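Local coordinates for protein molybdopterin synthase catalytic subunit (Homo sapiens, PDB 5MPO) that catalyses the conversion of precursor Z into molybdopterin, building the dithiolene group with two sulfur atoms from the thiocarboxylated small subunit MOCS2A, at residues W89-I94 with R119-E124. Sequence-based numbering, arbitrary orientation.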
ATOM      1  N   TRP C  89     -10.203   4.500  11.815  1.00 43.58           N
ATOM      2  CA  TRP C  89      -9.841   3.207  11.306  1.00 44.50           C
ATOM      3  C   TRP C  89      -9.275   2.290  12.424  1.00 47.06           C
ATOM      4  O   TRP C  89      -8.491   2.745  13.225  1.00 46.72           O
ATOM      5  CB  TRP C  89      -8.772   3.395  10.234  1.00 42.02           C
ATOM      6  CG  TRP C  89      -9.300   3.927   8.936  1.00 44.95           C
ATOM      7  CD1 TRP C  89     -10.137   3.267   8.064  1.00 43.62           C
ATOM      8  CD2 TRP C  89      -9.023   5.186   8.334  1.00 41.05           C
ATOM      9  NE1 TRP C  89     -10.387   4.031   6.974  1.00 43.03           N
ATOM     10  CE2 TRP C  89      -9.732   5.220   7.097  1.00 42.96           C
ATOM     11  CE3 TRP C  89      -8.220   6.273   8.687  1.00 47.04           C
ATOM     12  CZ2 TRP C  89      -9.675   6.313   6.210  1.00 45.56           C
ATOM     13  CZ3 TRP C  89      -8.173   7.403   7.811  1.00 48.29           C
ATOM     14  CH2 TRP C  89      -8.908   7.401   6.585  1.00 46.80           C
ATOM     15  N   PRO C  90      -9.635   0.979  12.430  1.00 53.93           N
ATOM     16  CA  PRO C  90      -9.165  -0.010  13.426  1.00 48.86           C
ATOM     17  C   PRO C  90      -7.767  -0.530  13.151  1.00 52.37           C
ATOM     18  O   PRO C  90      -7.560  -1.732  13.006  1.00 64.90           O
ATOM     19  CB  PRO C  90     -10.168  -1.161  13.272  1.00 47.70           C
ATOM     20  CG  PRO C  90     -10.560  -1.123  11.828  1.00 45.47           C
ATOM     21  CD  PRO C  90     -10.636   0.369  11.505  1.00 51.10           C
ATOM     22  N   VAL C  91      -6.791   0.350  13.182  1.00 49.70           N
ATOM     23  CA  VAL C  91      -5.419  -0.047  12.873  1.00 47.78           C
ATOM     24  C   VAL C  91      -4.685  -0.450  14.149  1.00 46.84           C
ATOM     25  O   VAL C  91      -5.016   0.014  15.226  1.00 45.34           O
ATOM     26  CB  VAL C  91      -4.649   1.080  12.112  1.00 45.77           C
ATOM     27  CG1 VAL C  91      -5.410   1.477  10.860  1.00 46.08           C
ATOM     28  CG2 VAL C  91      -4.368   2.308  13.003  1.00 44.65           C
ATOM     29  N   LYS C  92      -3.631  -1.240  14.014  1.00 45.74           N
ATOM     30  CA  LYS C  92      -2.843  -1.596  15.159  1.00 48.17           C
ATOM     31  C   LYS C  92      -1.632  -0.670  15.303  1.00 46.85           C
ATOM     32  O   LYS C  92      -1.645   0.175  16.178  1.00 51.16           O
ATOM     33  CB  LYS C  92      -2.419  -3.058  15.072  1.00 47.07           C
ATOM     34  CG  LYS C  92      -1.723  -3.563  16.319  1.00 54.62           C
ATOM     35  CD  LYS C  92      -2.596  -3.318  17.547  1.00 59.24           C
ATOM     36  CE  LYS C  92      -2.091  -4.054  18.771  1.00 66.29           C
ATOM     37  NZ  LYS C  92      -2.851  -3.598  19.964  1.00 67.59           N
ATOM     38  N   HIS C  93      -0.640  -0.836  14.418  1.00 42.44           N
ATOM     39  CA  HIS C  93       0.609  -0.081  14.362  1.00 45.58           C
ATOM     40  C   HIS C  93       0.720   0.822  13.067  1.00 43.40           C
ATOM     41  O   HIS C  93       0.307   0.436  11.963  1.00 41.74           O
ATOM     42  CB  HIS C  93       1.843  -1.027  14.335  1.00 44.67           C
ATOM     43  CG  HIS C  93       1.871  -2.048  15.424  1.00 49.35           C
ATOM     44  ND1 HIS C  93       1.727  -1.732  16.757  1.00 46.60           N
ATOM     45  CD2 HIS C  93       2.060  -3.391  15.372  1.00 53.47           C
ATOM     46  CE1 HIS C  93       1.789  -2.838  17.472  1.00 48.69           C
ATOM     47  NE2 HIS C  93       2.006  -3.856  16.650  1.00 51.39           N
ATOM     48  N   ILE C  94       1.342   1.983  13.226  1.00 39.65           N
ATOM     49  CA  ILE C  94       1.627   2.939  12.138  1.00 37.54           C
ATOM     50  C   ILE C  94       3.142   3.268  12.259  1.00 40.45           C
ATOM     51  O   ILE C  94       3.686   3.494  13.394  1.00 39.55           O
ATOM     52  CB  ILE C  94       0.789   4.201  12.348  1.00 38.64           C
ATOM     53  CG1 ILE C  94      -0.691   3.875  12.585  1.00 40.12           C
ATOM     54  CG2 ILE C  94       1.065   5.194  11.279  1.00 41.05           C
ATOM     55  CD1 ILE C  94      -1.542   5.080  12.951  1.00 44.32           C
ATOM     56  N   ARG C 119      -8.239  -5.531   5.640  1.00 55.79           N
ATOM     57  CA  ARG C 119      -7.395  -4.866   4.660  1.00 55.43           C
ATOM     58  C   ARG C 119      -7.772  -3.462   4.269  1.00 55.71           C
ATOM     59  O   ARG C 119      -6.907  -2.691   3.849  1.00 52.59           O
ATOM     60  CB  ARG C 119      -7.300  -5.716   3.386  1.00 56.33           C
ATOM     61  CG  ARG C 119      -8.565  -5.769   2.517  1.00 50.36           C
ATOM     62  CD  ARG C 119      -8.293  -6.726   1.384  1.00 55.17           C
ATOM     63  NE  ARG C 119      -9.412  -6.817   0.484  1.00 62.03           N
ATOM     64  CZ  ARG C 119     -10.515  -7.536   0.702  1.00 70.26           C
ATOM     65  NH1 ARG C 119     -10.662  -8.292   1.795  1.00 67.53           N
ATOM     66  NH2 ARG C 119     -11.481  -7.500  -0.206  1.00 64.74           N
ATOM     67  N   ALA C 120      -9.061  -3.158   4.312  1.00 49.67           N
ATOM     68  CA  ALA C 120      -9.537  -1.833   3.940  1.00 50.27           C
ATOM     69  C   ALA C 120      -8.935  -0.722   4.864  1.00 47.77           C
ATOM     70  O   ALA C 120      -8.572   0.347   4.438  1.00 46.00           O
ATOM     71  CB  ALA C 120     -11.055  -1.797   4.007  1.00 45.27           C
ATOM     72  N   ALA C 121      -8.839  -1.030   6.134  1.00 49.13           N
ATOM     73  CA  ALA C 121      -8.352  -0.104   7.114  1.00 47.52           C
ATOM     74  C   ALA C 121      -6.913   0.265   6.827  1.00 48.15           C
ATOM     75  O   ALA C 121      -6.569   1.436   6.783  1.00 46.39           O
ATOM     76  CB  ALA C 121      -8.469  -0.734   8.477  1.00 43.82           C
ATOM     77  N   SER C 122      -6.093  -0.741   6.570  1.00 47.99           N
ATOM     78  CA  SER C 122      -4.684  -0.529   6.323  1.00 43.28           C
ATOM     79  C   SER C 122      -4.461   0.230   5.006  1.00 46.90           C
ATOM     80  O   SER C 122      -3.637   1.140   4.970  1.00 44.71           O
ATOM     81  CB  SER C 122      -3.931  -1.854   6.358  1.00 44.79           C
ATOM     82  OG  SER C 122      -4.033  -2.495   5.099  1.00 52.38           O
ATOM     83  N   LEU C 123      -5.225  -0.084   3.959  1.00 49.00           N
ATOM     84  CA  LEU C 123      -5.089   0.626   2.669  1.00 50.88           C
ATOM     85  C   LEU C 123      -5.580   2.034   2.757  1.00 48.01           C
ATOM     86  O   LEU C 123      -4.964   2.923   2.244  1.00 45.88           O
ATOM     87  CB  LEU C 123      -5.917  -0.038   1.591  1.00 53.58           C
ATOM     88  CG  LEU C 123      -5.396  -1.422   1.178  1.00 57.04           C
ATOM     89  CD1 LEU C 123      -6.541  -2.362   0.716  1.00 58.83           C
ATOM     90  CD2 LEU C 123      -4.309  -1.231   0.103  1.00 57.41           C
ATOM     91  N   GLU C 124      -6.727   2.231   3.366  1.00 44.75           N
ATOM     92  CA  GLU C 124      -7.269   3.572   3.483  1.00 43.69           C
ATOM     93  C   GLU C 124      -6.412   4.476   4.392  1.00 45.59           C
ATOM     94  O   GLU C 124      -6.225   5.631   4.071  1.00 42.86           O
ATOM     95  CB  GLU C 124      -8.714   3.521   3.974  1.00 46.25           C
ATOM     96  CG  GLU C 124      -9.672   2.956   2.900  1.00 49.15           C
ATOM     97  CD  GLU C 124     -11.132   2.862   3.342  1.00 52.58           C
ATOM     98  OE1 GLU C 124     -11.508   3.437   4.352  1.00 47.11           O
ATOM     99  OE2 GLU C 124     -11.928   2.185   2.670  1.00 60.87           O
TER
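One hydrogen bond grips OE1 of Glu124: the indole N-H of Trp89 reaches it with NE1 2.9 Å from OE1, at an N-H...O angle of 159°. The oxygen lies at the edge of the indole, nearly in the ring plane, and offers its anti lone pair, the one turned away from OE2. Indole and carboxylate planes stand 76° apart. Both side chains have CG beside the backbone N and anti to the carbonyl carbon. The glutamate chain, extended beyond CG, crosses the indole at about a right angle and brings OE1 to the N-H edge; its CB lies 3.5 Å from Trp89 NE1. A long acid suits this place because its methylene root can pack against the ring while its tip accepts the bond; Trp89 combines a broad apolar face with one N-H donor.

One turn earlier in the helix, Ala121 is small enough to let the chain come close: Trp89 CD1 lies 3.9 Å from Ala121 CA. Pro90 offers a rigid ring whose CD and CG rest on the alanine methyl, CD 3.9 Å from Ala121 CB. Val91 CG1 adds a looser apolar touch at 4.5 Å from Ala121 CB. Pro90 centres an inverse gamma turn, with a weak bond from Val91 N to Trp89 O, in the connection between helix 73-88 and strand 91-99. Val91 also packs on Ile85 and Val114, so the contact joins helix 119-136 to this connection beside the sheet.

Trp89 and Glu124 lie toward the surface. Arg119, predicted to bind substrate, takes no part; its NH2 salt-bridges Asp131 of the second subunit. Since the indole N-H is a neutral donor, the bond itself brings no opposite charge, but would be expected to stabilise the carboxylate form modestly.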